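Local coordinates for putative epoxide hydrolase protein (Klebsiella pneumoniae subsp. pneumoniae, PDB 5BOV) that is a putative epoxide hydrolase of the alpha/beta hydrolase fold, possibly with monoacylglycerol lipase activity, at residues A[12-24]-A[89-101]. Sequence-based numbering, arbitrary orientation.
Sequences QQIRAGDLNIGYV and AADIVHLMDALNI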
loop_
_atom_site.group_PDB
_atom_site.type_symbol
_atom_site.label_atom_id
_atom_site.label_comp_id
_atom_site.label_asym_id
_atom_site.label_seq_id
_atom_site.Cartn_x
_atom_site.Cartn_y
_atom_site.Cartn_z
ATOM N N GLN A 12 5.340 -0.322 17.768
ATOM C CA GLN A 12 4.208 -0.320 18.707
ATOM C C GLN A 12 3.173 -1.322 18.218
ATOM O O GLN A 12 3.177 -1.710 17.056
ATOM C CB GLN A 12 3.515 1.042 18.736
ATOM C CG GLN A 12 4.394 2.291 18.853
ATOM C CD GLN A 12 5.114 2.311 20.119
ATOM O OE1 GLN A 12 4.551 2.015 21.179
ATOM N NE2 GLN A 12 6.412 2.658 20.062
ATOM N N GLN A 13 2.287 -1.716 19.123
ATOM C CA GLN A 13 1.248 -2.722 18.836
ATOM C C GLN A 13 -0.067 -2.235 19.373
ATOM O O GLN A 13 -0.134 -1.685 20.494
ATOM C CB GLN A 13 1.590 -4.065 19.469
ATOM C CG GLN A 13 2.881 -4.689 19.040
ATOM C CD GLN A 13 2.993 -5.201 17.588
ATOM O OE1 GLN A 13 4.070 -5.157 17.002
ATOM N NE2 GLN A 13 1.916 -5.648 17.013
ATOM N N ILE A 14 -1.133 -2.402 18.608
ATOM C CA ILE A 14 -2.467 -1.992 19.081
ATOM C C ILE A 14 -3.550 -2.885 18.518
ATOM O O ILE A 14 -3.522 -3.254 17.355
ATOM C CB ILE A 14 -2.723 -0.467 18.788
ATOM C CG1 ILE A 14 -3.886 0.080 19.638
ATOM C CG2 ILE A 14 -3.021 -0.194 17.318
ATOM C CD1 ILE A 14 -3.977 1.594 19.713
ATOM N N ARG A 15 -4.554 -3.200 19.345
ATOM C CA ARG A 15 -5.720 -3.915 18.867
ATOM C C ARG A 15 -6.562 -3.019 17.974
ATOM O O ARG A 15 -6.903 -1.887 18.354
ATOM C CB ARG A 15 -6.533 -4.420 20.062
ATOM C CG ARG A 15 -7.759 -5.297 19.715
ATOM C CD ARG A 15 -8.599 -5.561 20.989
ATOM N NE ARG A 15 -7.737 -6.307 21.911
ATOM C CZ ARG A 15 -7.635 -7.637 21.992
ATOM N NH1 ARG A 15 -8.454 -8.412 21.292
ATOM N NH2 ARG A 15 -6.725 -8.176 22.810
ATOM N N ALA A 16 -6.876 -3.472 16.779
ATOM C CA ALA A 16 -7.658 -2.706 15.876
ATOM C C ALA A 16 -8.444 -3.674 14.992
ATOM O O ALA A 16 -7.904 -4.333 14.101
ATOM C CB ALA A 16 -6.756 -1.815 15.009
ATOM N N GLY A 17 -9.761 -3.728 15.218
ATOM C CA GLY A 17 -10.624 -4.560 14.386
ATOM C C GLY A 17 -10.284 -6.021 14.606
ATOM O O GLY A 17 -10.258 -6.507 15.739
ATOM N N ASP A 18 -10.004 -6.705 13.522
ATOM C CA ASP A 18 -9.611 -8.111 13.589
ATOM C C ASP A 18 -8.128 -8.346 13.803
ATOM O O ASP A 18 -7.686 -9.524 13.871
ATOM C CB ASP A 18 -10.040 -8.797 12.283
ATOM C CG ASP A 18 -11.548 -8.930 12.145
ATOM O OD1 ASP A 18 -12.278 -8.902 13.136
ATOM O OD2 ASP A 18 -11.994 -9.225 10.985
ATOM N N LEU A 19 -7.345 -7.258 13.922
ATOM C CA LEU A 19 -5.895 -7.365 14.023
ATOM C C LEU A 19 -5.309 -6.824 15.302
ATOM O O LEU A 19 -5.920 -6.000 15.972
ATOM C CB LEU A 19 -5.335 -6.520 12.864
ATOM C CG LEU A 19 -5.788 -6.883 11.465
ATOM C CD1 LEU A 19 -5.160 -5.913 10.462
ATOM C CD2 LEU A 19 -5.391 -8.323 11.085
ATOM N N ASN A 20 -4.105 -7.272 15.571
ATOM C CA ASN A 20 -3.176 -6.507 16.407
ATOM C C ASN A 20 -2.144 -5.937 15.408
ATOM O O ASN A 20 -1.407 -6.693 14.809
ATOM C CB ASN A 20 -2.566 -7.419 17.468
ATOM C CG ASN A 20 -1.282 -6.899 18.095
ATOM O OD1 ASN A 20 -0.877 -5.750 18.001
ATOM N ND2 ASN A 20 -0.541 -7.857 18.653
ATOM N N ILE A 21 -2.200 -4.631 15.218
ATOM C CA ILE A 21 -1.436 -3.988 14.215
ATOM C C ILE A 21 -0.121 -3.559 14.799
ATOM O O ILE A 21 -0.081 -2.881 15.850
ATOM C CB ILE A 21 -2.203 -2.771 13.624
ATOM C CG1 ILE A 21 -3.378 -3.286 12.804
ATOM C CG2 ILE A 21 -1.273 -1.950 12.689
ATOM C CD1 ILE A 21 -4.302 -2.207 12.231
ATOM N N GLY A 22 0.975 -3.898 14.089
ATOM C CA GLY A 22 2.302 -3.371 14.364
ATOM C C GLY A 22 2.596 -2.093 13.579
ATOM O O GLY A 22 2.331 -2.036 12.400
ATOM N N TYR A 23 3.081 -1.043 14.259
ATOM C CA TYR A 23 3.266 0.275 13.620
ATOM C C TYR A 23 4.329 1.103 14.263
ATOM O O TYR A 23 4.568 1.025 15.461
ATOM C CB TYR A 23 1.936 1.039 13.530
ATOM C CG TYR A 23 1.392 1.434 14.883
ATOM C CD1 TYR A 23 0.792 0.493 15.733
ATOM C CD2 TYR A 23 1.486 2.720 15.320
ATOM C CE1 TYR A 23 0.374 0.837 17.009
ATOM C CE2 TYR A 23 1.036 3.107 16.603
ATOM C CZ TYR A 23 0.481 2.182 17.426
ATOM O OH TYR A 23 0.058 2.505 18.673
ATOM N N VAL A 24 4.967 1.965 13.482
ATOM C CA VAL A 24 5.777 3.064 13.985
ATOM C C VAL A 24 4.893 4.286 14.186
ATOM O O VAL A 24 3.946 4.516 13.461
ATOM C CB VAL A 24 6.834 3.417 12.944
ATOM C CG1 VAL A 24 7.636 4.618 13.327
ATOM C CG2 VAL A 24 7.727 2.241 12.703
ATOM N N ALA A 89 -8.500 -1.460 3.774
ATOM C CA ALA A 89 -9.010 -0.135 4.067
ATOM C C ALA A 89 -9.701 -0.102 5.439
ATOM O O ALA A 89 -9.450 0.802 6.265
ATOM C CB ALA A 89 -9.949 0.317 2.967
ATOM N N ALA A 90 -10.533 -1.117 5.705
ATOM C CA ALA A 90 -11.194 -1.206 7.015
ATOM C C ALA A 90 -10.176 -1.281 8.145
ATOM O O ALA A 90 -10.370 -0.634 9.189
ATOM C CB ALA A 90 -12.126 -2.402 7.054
ATOM N N ASP A 91 -9.056 -2.024 7.933
ATOM C CA ASP A 91 -8.012 -2.163 8.928
ATOM C C ASP A 91 -7.458 -0.736 9.296
ATOM O O ASP A 91 -7.201 -0.411 10.468
ATOM C CB ASP A 91 -6.817 -2.949 8.436
ATOM C CG ASP A 91 -7.082 -4.432 8.154
ATOM O OD1 ASP A 91 -7.994 -5.012 8.836
ATOM O OD2 ASP A 91 -6.311 -4.984 7.343
ATOM N N ILE A 92 -7.255 0.084 8.281
ATOM C CA ILE A 92 -6.704 1.405 8.515
ATOM C C ILE A 92 -7.643 2.314 9.265
ATOM O O ILE A 92 -7.248 3.106 10.143
ATOM C CB ILE A 92 -6.128 2.048 7.195
ATOM C CG1 ILE A 92 -5.012 1.173 6.628
ATOM C CG2 ILE A 92 -5.675 3.483 7.425
ATOM C CD1 ILE A 92 -3.925 0.698 7.601
ATOM N N VAL A 93 -8.932 2.236 8.943
ATOM C CA VAL A 93 -9.937 3.011 9.643
ATOM C C VAL A 93 -10.000 2.530 11.130
ATOM O O VAL A 93 -10.065 3.365 12.030
ATOM C CB VAL A 93 -11.335 2.950 9.013
ATOM C CG1 VAL A 93 -12.381 3.665 9.876
ATOM C CG2 VAL A 93 -11.272 3.578 7.661
ATOM N N HIS A 94 -9.972 1.211 11.359
ATOM C CA HIS A 94 -9.927 0.712 12.735
ATOM C C HIS A 94 -8.668 1.183 13.462
ATOM O O HIS A 94 -8.718 1.519 14.679
ATOM C CB HIS A 94 -9.948 -0.817 12.744
ATOM C CG HIS A 94 -11.275 -1.388 12.395
ATOM N ND1 HIS A 94 -12.451 -1.057 13.049
ATOM C CD2 HIS A 94 -11.591 -2.365 11.518
ATOM C CE1 HIS A 94 -13.445 -1.756 12.508
ATOM N NE2 HIS A 94 -12.952 -2.549 11.581
ATOM N N LEU A 95 -7.538 1.258 12.754
ATOM C CA LEU A 95 -6.292 1.795 13.390
ATOM C C LEU A 95 -6.477 3.248 13.756
ATOM O O LEU A 95 -6.070 3.682 14.865
ATOM C CB LEU A 95 -5.104 1.653 12.405
ATOM C CG LEU A 95 -3.776 2.181 12.840
ATOM C CD1 LEU A 95 -3.263 1.454 14.078
ATOM C CD2 LEU A 95 -2.762 2.097 11.692
HETATM N N MSE A 96 -7.060 4.039 12.855
HETATM C CA MSE A 96 -7.288 5.481 13.109
HETATM C C MSE A 96 -8.167 5.627 14.322
HETATM O O MSE A 96 -7.873 6.423 15.256
HETATM C CB MSE A 96 -7.888 6.164 11.873
HETATM C CG MSE A 96 -6.798 6.378 10.797
HETATM SE SE MSE A 96 -7.691 7.104 9.201
HETATM C CE MSE A 96 -7.760 8.866 9.918
ATOM N N ASP A 97 -9.269 4.877 14.341
ATOM C CA ASP A 97 -10.121 4.895 15.500
ATOM C C ASP A 97 -9.399 4.517 16.816
ATOM O O ASP A 97 -9.577 5.207 17.868
ATOM C CB ASP A 97 -11.346 3.995 15.359
ATOM C CG ASP A 97 -12.296 4.431 14.250
ATOM O OD1 ASP A 97 -12.293 5.622 13.846
ATOM O OD2 ASP A 97 -13.128 3.560 13.852
ATOM N N ALA A 98 -8.603 3.457 16.784
ATOM C CA ALA A 98 -7.929 2.989 17.964
ATOM C C ALA A 98 -6.916 4.020 18.499
ATOM O O ALA A 98 -6.632 4.118 19.709
ATOM C CB ALA A 98 -7.239 1.648 17.714
ATOM N N LEU A 99 -6.311 4.782 17.586
ATOM C CA LEU A 99 -5.400 5.870 17.913
ATOM C C LEU A 99 -6.064 7.213 18.194
ATOM O O LEU A 99 -5.375 8.197 18.445
ATOM C CB LEU A 99 -4.337 6.057 16.786
ATOM C CG LEU A 99 -3.390 4.847 16.553
ATOM C CD1 LEU A 99 -2.557 5.041 15.276
ATOM C CD2 LEU A 99 -2.465 4.643 17.769
ATOM N N ASN A 100 -7.371 7.276 18.089
ATOM C CA ASN A 100 -8.107 8.530 18.251
ATOM C C ASN A 100 -7.711 9.611 17.252
ATOM O O ASN A 100 -7.631 10.812 17.569
ATOM C CB ASN A 100 -8.048 9.058 19.705
ATOM C CG ASN A 100 -8.672 8.094 20.667
ATOM O OD1 ASN A 100 -9.772 7.603 20.420
ATOM N ND2 ASN A 100 -7.936 7.710 21.700
ATOM N N ILE A 101 -7.523 9.175 16.009
ATOM C CA ILE A 101 -7.116 10.067 14.932
ATOM C C ILE A 101 -8.382 10.270 14.104
ATOM O O ILE A 101 -8.796 9.345 13.395
ATOM C CB ILE A 101 -5.953 9.487 14.103
ATOM C CG1 ILE A 101 -4.638 9.454 14.929
ATOM C CG2 ILE A 101 -5.712 10.362 12.862
ATOM C CD1 ILE A 101 -3.494 8.724 14.212
HETATM O O HOH W 1 -8.961 -4.890 11.297
#
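Asp91 meets the hairpin at Leu19, whose CD1 methyl lies 3.3 Å from Asp91 CG, the leucine standing roughly perpendicular to the aspartate. The carboxylate has polar partners as well: Asp91 OD2 forms a salt bridge with Arg67, while a water lies 2.6 Å from Asp91 OD1 and also within hydrogen-bonding distance of Ala16 O. That water bridges the helix and the type II' turn running from Ala16 to Leu19.

One turn on, His94 lies against the same turn. Gly17 CA sits over one face of the imidazole, 3.9 Å from the ring centroid of His94 and 18° off its normal, a CH-pi contact; the Ala16 methyl rests on the His94 backbone. Leu95 packs against both strands of the hairpin. Its CG stands anti to the backbone N (chi1 178°), and the second torsion then turns CD1 onto Ile14 CG2, 3.6 Å away. Leu95 CB meanwhile packs on Ile21 CD1. Ala98 offers a small surface where its CB touches both Ile14 CD1 and Arg15 O, the latter at 3.6 Å. Last comes Leu99: its CD2 approaches Tyr23 OH to 3.4 Å, the two side chains lying alongside each other and pointing opposite ways, and it also touches Ile14 CD1. Just beyond, Asn100, with positive phi, forms a Schellman motif.

The contact thus packs the N-terminal hairpin, at the edge of the central sheet of the alpha/beta hydrolase fold, across helix 85-98; strand 12-16 and helix 89-98 approach to 7.7 Å between axes at 112°. Strand 59-74 pairs with the other side of strand 19-26 and lends Pro64 to both Ile21 and Leu95, while helix 111-122 flanks the helix through Ala89 and Ile92, and Ile92 also reaches Leu37 of strand 32-37.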